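Local coordinates for regulatory protein YycH-like domain-containing protein (Eubacterium rectale, PDB 5COZ) that is of unknown function but is named for a YycH-like regulatory domain and is probably a membrane-attached lipoprotein in its full-length form, at residues N21-E26 and L274-I279; Y113-I118 and E128-K133. All coordinates share one frame; numbering follows the deposited sequence. Where two conformers were deposited one is given.

Contact 1: residues N21-E26 and L274-I279; sequences NSLDEE and LHPSSI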
loop_
_atom_site.group_PDB
_atom_site.type_symbol
_atom_site.label_atom_id
_atom_site.label_comp_id
_atom_site.label_asym_id
_atom_site.label_seq_id
_atom_site.Cartn_x
_atom_site.Cartn_y
_atom_site.Cartn_z
ATOM N N ASN A 21 18.780 -6.423 19.474
ATOM C CA ASN A 21 18.229 -7.172 20.595
ATOM C C ASN A 21 16.745 -6.848 20.800
ATOM O O ASN A 21 15.952 -7.760 21.070
ATOM C CB ASN A 21 19.021 -6.902 21.866
ATOM C CG ASN A 21 18.594 -7.766 23.021
ATOM O OD1 ASN A 21 18.656 -8.999 22.963
ATOM N ND2 ASN A 21 18.091 -7.138 24.065
ATOM N N SER A 22 16.353 -5.568 20.613
ATOM C CA SER A 22 14.961 -5.136 20.765
ATOM C C SER A 22 14.064 -5.805 19.703
ATOM O O SER A 22 12.883 -5.997 19.949
ATOM C CB SER A 22 14.841 -3.615 20.666
ATOM O OG SER A 22 14.862 -3.133 19.325
ATOM N N LEU A 23 14.665 -6.240 18.577
ATOM C CA LEU A 23 13.909 -6.901 17.520
ATOM C C LEU A 23 13.888 -8.417 17.675
ATOM O O LEU A 23 13.364 -9.114 16.798
ATOM C CB LEU A 23 14.463 -6.531 16.133
ATOM C CG LEU A 23 14.292 -5.067 15.760
ATOM C CD1 LEU A 23 15.016 -4.780 14.468
ATOM C CD2 LEU A 23 12.823 -4.658 15.653
ATOM N N ASP A 24 14.402 -8.926 18.812
ATOM C CA ASP A 24 14.466 -10.362 19.045
ATOM C C ASP A 24 13.465 -10.814 20.105
ATOM O O ASP A 24 13.682 -11.818 20.789
ATOM C CB ASP A 24 15.905 -10.722 19.449
ATOM C CG ASP A 24 16.298 -12.177 19.247
ATOM O OD1 ASP A 24 15.548 -12.916 18.547
ATOM O OD2 ASP A 24 17.315 -12.596 19.829
ATOM N N GLU A 25 12.360 -10.088 20.244
ATOM C CA GLU A 25 11.331 -10.416 21.239
ATOM C C GLU A 25 10.681 -11.784 20.958
ATOM O O GLU A 25 10.328 -12.091 19.807
ATOM C CB GLU A 25 10.239 -9.337 21.238
ATOM C CG GLU A 25 10.693 -8.023 21.858
ATOM C CD GLU A 25 10.872 -8.040 23.366
ATOM O OE1 GLU A 25 10.457 -9.025 24.018
ATOM O OE2 GLU A 25 11.398 -7.041 23.905
ATOM N N GLU A 26 10.508 -12.595 22.006
ATOM C CA GLU A 26 9.892 -13.920 21.867
ATOM C C GLU A 26 8.404 -13.797 21.502
ATOM O O GLU A 26 7.863 -14.702 20.878
ATOM C CB GLU A 26 10.088 -14.786 23.137
ATOM C CG GLU A 26 9.366 -14.304 24.381
ATOM C CD GLU A 26 9.469 -15.213 25.592
ATOM O OE1 GLU A 26 10.607 -15.558 25.988
ATOM O OE2 GLU A 26 8.409 -15.551 26.167
ATOM N N LEU A 274 11.037 -16.069 11.264
ATOM C CA LEU A 274 12.168 -15.463 11.938
ATOM C C LEU A 274 11.762 -14.196 12.641
ATOM O O LEU A 274 10.904 -13.454 12.144
ATOM C CB LEU A 274 13.232 -15.104 10.882
ATOM C CG LEU A 274 13.991 -16.277 10.272
ATOM C CD1 LEU A 274 14.826 -15.814 9.092
ATOM C CD2 LEU A 274 14.877 -16.963 11.334
ATOM N N HIS A 275 12.440 -13.880 13.748
ATOM C CA HIS A 275 12.270 -12.579 14.382
ATOM C C HIS A 275 12.888 -11.545 13.455
ATOM O O HIS A 275 13.840 -11.856 12.725
ATOM C CB HIS A 275 12.966 -12.534 15.749
ATOM C CG HIS A 275 12.393 -13.475 16.769
ATOM N ND1 HIS A 275 12.994 -13.620 18.006
ATOM C CD2 HIS A 275 11.299 -14.269 16.721
ATOM C CE1 HIS A 275 12.273 -14.518 18.664
ATOM N NE2 HIS A 275 11.221 -14.913 17.959
ATOM N N PRO A 276 12.440 -10.290 13.513
ATOM C CA PRO A 276 12.985 -9.303 12.563
ATOM C C PRO A 276 14.439 -8.929 12.861
ATOM O O PRO A 276 15.113 -8.379 11.980
ATOM C CB PRO A 276 12.023 -8.114 12.670
ATOM C CG PRO A 276 11.362 -8.264 14.049
ATOM C CD PRO A 276 11.278 -9.761 14.272
ATOM N N SER A 277 14.961 -9.274 14.061
ATOM C CA SER A 277 16.383 -9.060 14.345
ATOM C C SER A 277 17.251 -9.784 13.309
ATOM O O SER A 277 18.259 -9.233 12.857
ATOM C CB SER A 277 16.736 -9.564 15.739
ATOM O OG SER A 277 16.226 -10.875 15.931
ATOM N N SER A 278 16.866 -11.030 12.970
ATOM C CA SER A 278 17.605 -11.879 12.028
ATOM C C SER A 278 17.603 -11.245 10.646
ATOM O O SER A 278 18.629 -11.215 9.982
ATOM C CB SER A 278 16.988 -13.273 11.967
ATOM O OG SER A 278 16.988 -13.876 13.253
ATOM N N ILE A 279 16.471 -10.661 10.256
ATOM C CA ILE A 279 16.333 -9.988 8.969
ATOM C C ILE A 279 17.145 -8.707 8.947
ATOM O O ILE A 279 17.878 -8.480 7.969
ATOM C CB ILE A 279 14.848 -9.718 8.684
ATOM C CG1 ILE A 279 14.042 -11.030 8.696
ATOM C CG2 ILE A 279 14.660 -8.913 7.373
ATOM C CD1 ILE A 279 14.494 -12.095 7.678
HETATM O O HOH W 1 9.459 -16.443 19.497
#
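Asp24 and His275 meet through a hydrogen bond from ring to carboxylate: ND1 of His275 gives its proton to OD1 of Asp24 at 2.7 Å. OD1 lies near the ring plane and is approached on its anti side, with carboxylate and ring turned 65° apart. Asp24 reaches this place because its CG stands anti to the backbone N (chi1 -159°). With ND1 spent as donor, NE2 of His275 still reaches a water at 2.8 Å, and that water donates to Glu26 O. The carboxylate would probably make the ring more basic. Over one face of the imidazole sits Glu25 O, 3.3 Å from CE1 of His275; this carbonyl oxygen accepts from the hydroxyl of Tyr57, whose ring meets that of His275.

The backbone supplies a second link. Ser277 N donates to Leu23 O at 3.2 Å, coming from above the carbonyl plane. Ser277 OG lies within weak hydrogen-bonding distance of both Leu23 O and Asp24 OD1, and its single proton is not assigned to either; the short serine side chain lets the backbones of Leu23 and Ser277 come close.

Apolar contact is modest: Leu23 CB lies 3.8 Å from Ser277 CB and 4.1 Å from Pro276 CG. Separately, CD of Pro276 meets the carbonyl oxygen of Leu23. Proline suits the start of helix 276-288, where no amide hydrogen is needed, and its ring also touches Leu31 and Trp321.

The arrangement is a His-carboxylate pair between two helix ends: the chain leaving helix 16-22 is fastened to the start of helix 276-288.

Contact 2: residues Y113-I118 and E128-K133; sequences YTQDSI and ETHDGK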
loop_
_atom_site.group_PDB
_atom_site.type_symbol
_atom_site.label_atom_id
_atom_site.label_comp_id
_atom_site.label_asym_id
_atom_site.label_seq_id
_atom_site.Cartn_x
_atom_site.Cartn_y
_atom_site.Cartn_z
ATOM N N TYR A 113 -22.842 15.090 -16.065
ATOM C CA TYR A 113 -23.056 16.470 -15.603
ATOM C C TYR A 113 -22.025 16.852 -14.519
ATOM O O TYR A 113 -21.427 17.929 -14.586
ATOM C CB TYR A 113 -24.481 16.658 -15.051
ATOM C CG TYR A 113 -25.589 16.326 -16.027
ATOM C CD1 TYR A 113 -26.058 17.277 -16.930
ATOM C CD2 TYR A 113 -26.206 15.077 -16.014
ATOM C CE1 TYR A 113 -27.092 16.984 -17.819
ATOM C CE2 TYR A 113 -27.235 14.770 -16.903
ATOM C CZ TYR A 113 -27.683 15.730 -17.798
ATOM O OH TYR A 113 -28.696 15.435 -18.679
ATOM N N THR A 114 -21.822 15.967 -13.525
ATOM C CA THR A 114 -20.923 16.217 -12.380
ATOM C C THR A 114 -19.502 15.719 -12.604
ATOM O O THR A 114 -18.592 16.156 -11.903
ATOM C CB THR A 114 -21.479 15.555 -11.128
ATOM O OG1 THR A 114 -21.477 14.138 -11.331
ATOM C CG2 THR A 114 -22.879 16.045 -10.779
ATOM N N GLN A 115 -19.314 14.785 -13.547
ATOM C CA GLN A 115 -18.035 14.160 -13.892
ATOM C C GLN A 115 -17.647 13.104 -12.829
ATOM O O GLN A 115 -16.484 12.724 -12.755
ATOM C CB GLN A 115 -16.895 15.178 -14.130
ATOM C CG GLN A 115 -17.198 16.197 -15.233
ATOM C CD GLN A 115 -16.427 15.919 -16.491
ATOM O OE1 GLN A 115 -16.787 15.051 -17.297
ATOM N NE2 GLN A 115 -15.353 16.668 -16.695
ATOM N N ASP A 116 -18.628 12.604 -12.052
ATOM C CA ASP A 116 -18.410 11.499 -11.108
ATOM C C ASP A 116 -18.359 10.196 -11.898
ATOM O O ASP A 116 -19.032 10.076 -12.930
ATOM C CB ASP A 116 -19.543 11.410 -10.074
ATOM C CG ASP A 116 -19.759 12.624 -9.197
ATOM O OD1 ASP A 116 -18.769 13.226 -8.776
ATOM O OD2 ASP A 116 -20.927 12.945 -8.911
ATOM N N SER A 117 -17.576 9.221 -11.435
ATOM C CA SER A 117 -17.532 7.968 -12.172
ATOM C C SER A 117 -17.209 6.787 -11.290
ATOM O O SER A 117 -16.592 6.929 -10.230
ATOM C CB SER A 117 -16.509 8.018 -13.305
ATOM O OG SER A 117 -15.181 8.024 -12.820
ATOM N N ILE A 118 -17.661 5.610 -11.745
ATOM C CA ILE A 118 -17.328 4.323 -11.169
ATOM C C ILE A 118 -16.815 3.438 -12.294
ATOM O O ILE A 118 -17.433 3.406 -13.361
ATOM C CB ILE A 118 -18.507 3.678 -10.412
ATOM C CG1 ILE A 118 -18.982 4.561 -9.237
ATOM C CG2 ILE A 118 -18.154 2.228 -9.944
ATOM C CD1 ILE A 118 -20.281 4.071 -8.626
ATOM N N GLU A 128 -14.792 7.792 -8.117
ATOM C CA GLU A 128 -14.208 9.111 -7.838
ATOM C C GLU A 128 -15.105 10.241 -8.256
ATOM O O GLU A 128 -15.873 10.118 -9.205
ATOM C CB GLU A 128 -12.833 9.273 -8.520
ATOM C CG GLU A 128 -12.836 9.145 -10.037
ATOM C CD GLU A 128 -11.482 9.071 -10.717
ATOM O OE1 GLU A 128 -10.440 9.074 -10.024
ATOM O OE2 GLU A 128 -11.468 9.031 -11.966
ATOM N N THR A 129 -15.001 11.350 -7.529
ATOM C CA THR A 129 -15.618 12.611 -7.918
ATOM C C THR A 129 -14.602 13.328 -8.769
ATOM O O THR A 129 -13.428 12.942 -8.779
ATOM C CB THR A 129 -16.034 13.465 -6.712
ATOM O OG1 THR A 129 -14.835 13.891 -6.033
ATOM C CG2 THR A 129 -16.992 12.748 -5.778
ATOM N N HIS A 130 -15.032 14.384 -9.491
ATOM C CA HIS A 130 -14.088 15.149 -10.295
ATOM C C HIS A 130 -12.977 15.754 -9.388
ATOM O O HIS A 130 -11.799 15.637 -9.703
ATOM C CB HIS A 130 -14.852 16.248 -11.053
ATOM C CG HIS A 130 -13.970 17.182 -11.817
ATOM N ND1 HIS A 130 -13.271 16.762 -12.932
ATOM C CD2 HIS A 130 -13.681 18.483 -11.578
ATOM C CE1 HIS A 130 -12.587 17.818 -13.344
ATOM N NE2 HIS A 130 -12.794 18.873 -12.555
ATOM N N ASP A 131 -13.352 16.312 -8.226
ATOM C CA ASP A 131 -12.371 16.883 -7.297
ATOM C C ASP A 131 -11.440 15.791 -6.710
ATOM O O ASP A 131 -10.234 16.009 -6.576
ATOM C CB ASP A 131 -13.061 17.633 -6.150
ATOM C CG ASP A 131 -13.798 18.900 -6.564
ATOM O OD1 ASP A 131 -13.645 19.324 -7.733
ATOM O OD2 ASP A 131 -14.517 19.476 -5.708
ATOM N N GLY A 132 -11.992 14.623 -6.413
ATOM C CA GLY A 132 -11.196 13.519 -5.876
ATOM C C GLY A 132 -10.179 13.017 -6.886
ATOM O O GLY A 132 -9.008 12.815 -6.570
ATOM N N LYS A 133 -10.628 12.836 -8.121
ATOM C CA LYS A 133 -9.750 12.467 -9.237
ATOM C C LYS A 133 -8.553 13.441 -9.334
ATOM O O LYS A 133 -7.398 13.003 -9.386
ATOM C CB LYS A 133 -10.543 12.489 -10.555
ATOM C CG LYS A 133 -9.707 12.028 -11.745
ATOM C CD LYS A 133 -10.524 11.992 -13.026
ATOM C CE LYS A 133 -10.366 13.214 -13.858
ATOM N NZ LYS A 133 -10.906 12.999 -15.229
HETATM O O HOH W 2 -17.634 15.392 -9.467
HETATM O O HOH W 3 -13.387 9.897 -13.616
#
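An antiparallel β-bridge between strands 116-120 and 125-128 carries this contact, at the point where the second strand gives way to helix 130-137. Ser117 and Glu128 form a hydrogen-bonded pair: Ser117 N donates to Glu128 O at 2.9 Å and Glu128 N to Ser117 O at 2.9 Å, both nearly straight. Their side chains share one face of the sheet, where a water joins Ser117 OG to Glu128 OE2, so two polar residues suit the position.

Next to the bridge, Asp116 and Thr129 lie side by side, OD1 of Asp116 being 3.4 Å from Thr129 CB. Each oxygen of the Asp116 carboxylate has its own partner: Thr114 OG1 donates to OD2 at 2.8 Å from above the carboxylate plane, and a water meets OD1. That water also donates to Thr114 O and accepts from His130 N, in the first turn of the helix. An alanine in place of Asp116 would probably leave Thr114 OG1 without this acceptor and the water without one of its three partners.

Thr129 is the N-cap: its OG1 lies between the backbone N and the carbonyl carbon (chi1 67°) and accepts from Gly132 N at 3.0 Å. Gln115 CB rests on His130 CB, 3.8 Å away, while His130 NE2 hydrogen-bonds to Asp206 OD1.

Gln115 and Asp116 form a G1 bulge opposite Asn111 of strand 104-111; beyond it, Ile118 packs on helix 73-87, and Thr129 pairs through its backbone with Ser254 of strand 252-258.

In the fold
From the N terminus, the chain runs through helix 16-22 into 21-26, the first half of contact 1, whose partner 274-279 comes about 250 residues later. Contact 2 is nested inside this long loop and closes a short one of its own, nine residues between 113-118 and 128-133. The two do not touch: their centres are about 46 Å apart, on opposite sides of the chain's centre. Contact 1 joins the N-terminal helix to helix 276-288, beside the mixed sheet that includes strands 262-272 and 314-330. Contact 2 belongs to the other, antiparallel sheet, where it closes the open end of the hairpin 116-120/125-128, as the chain turns into helix 130-137.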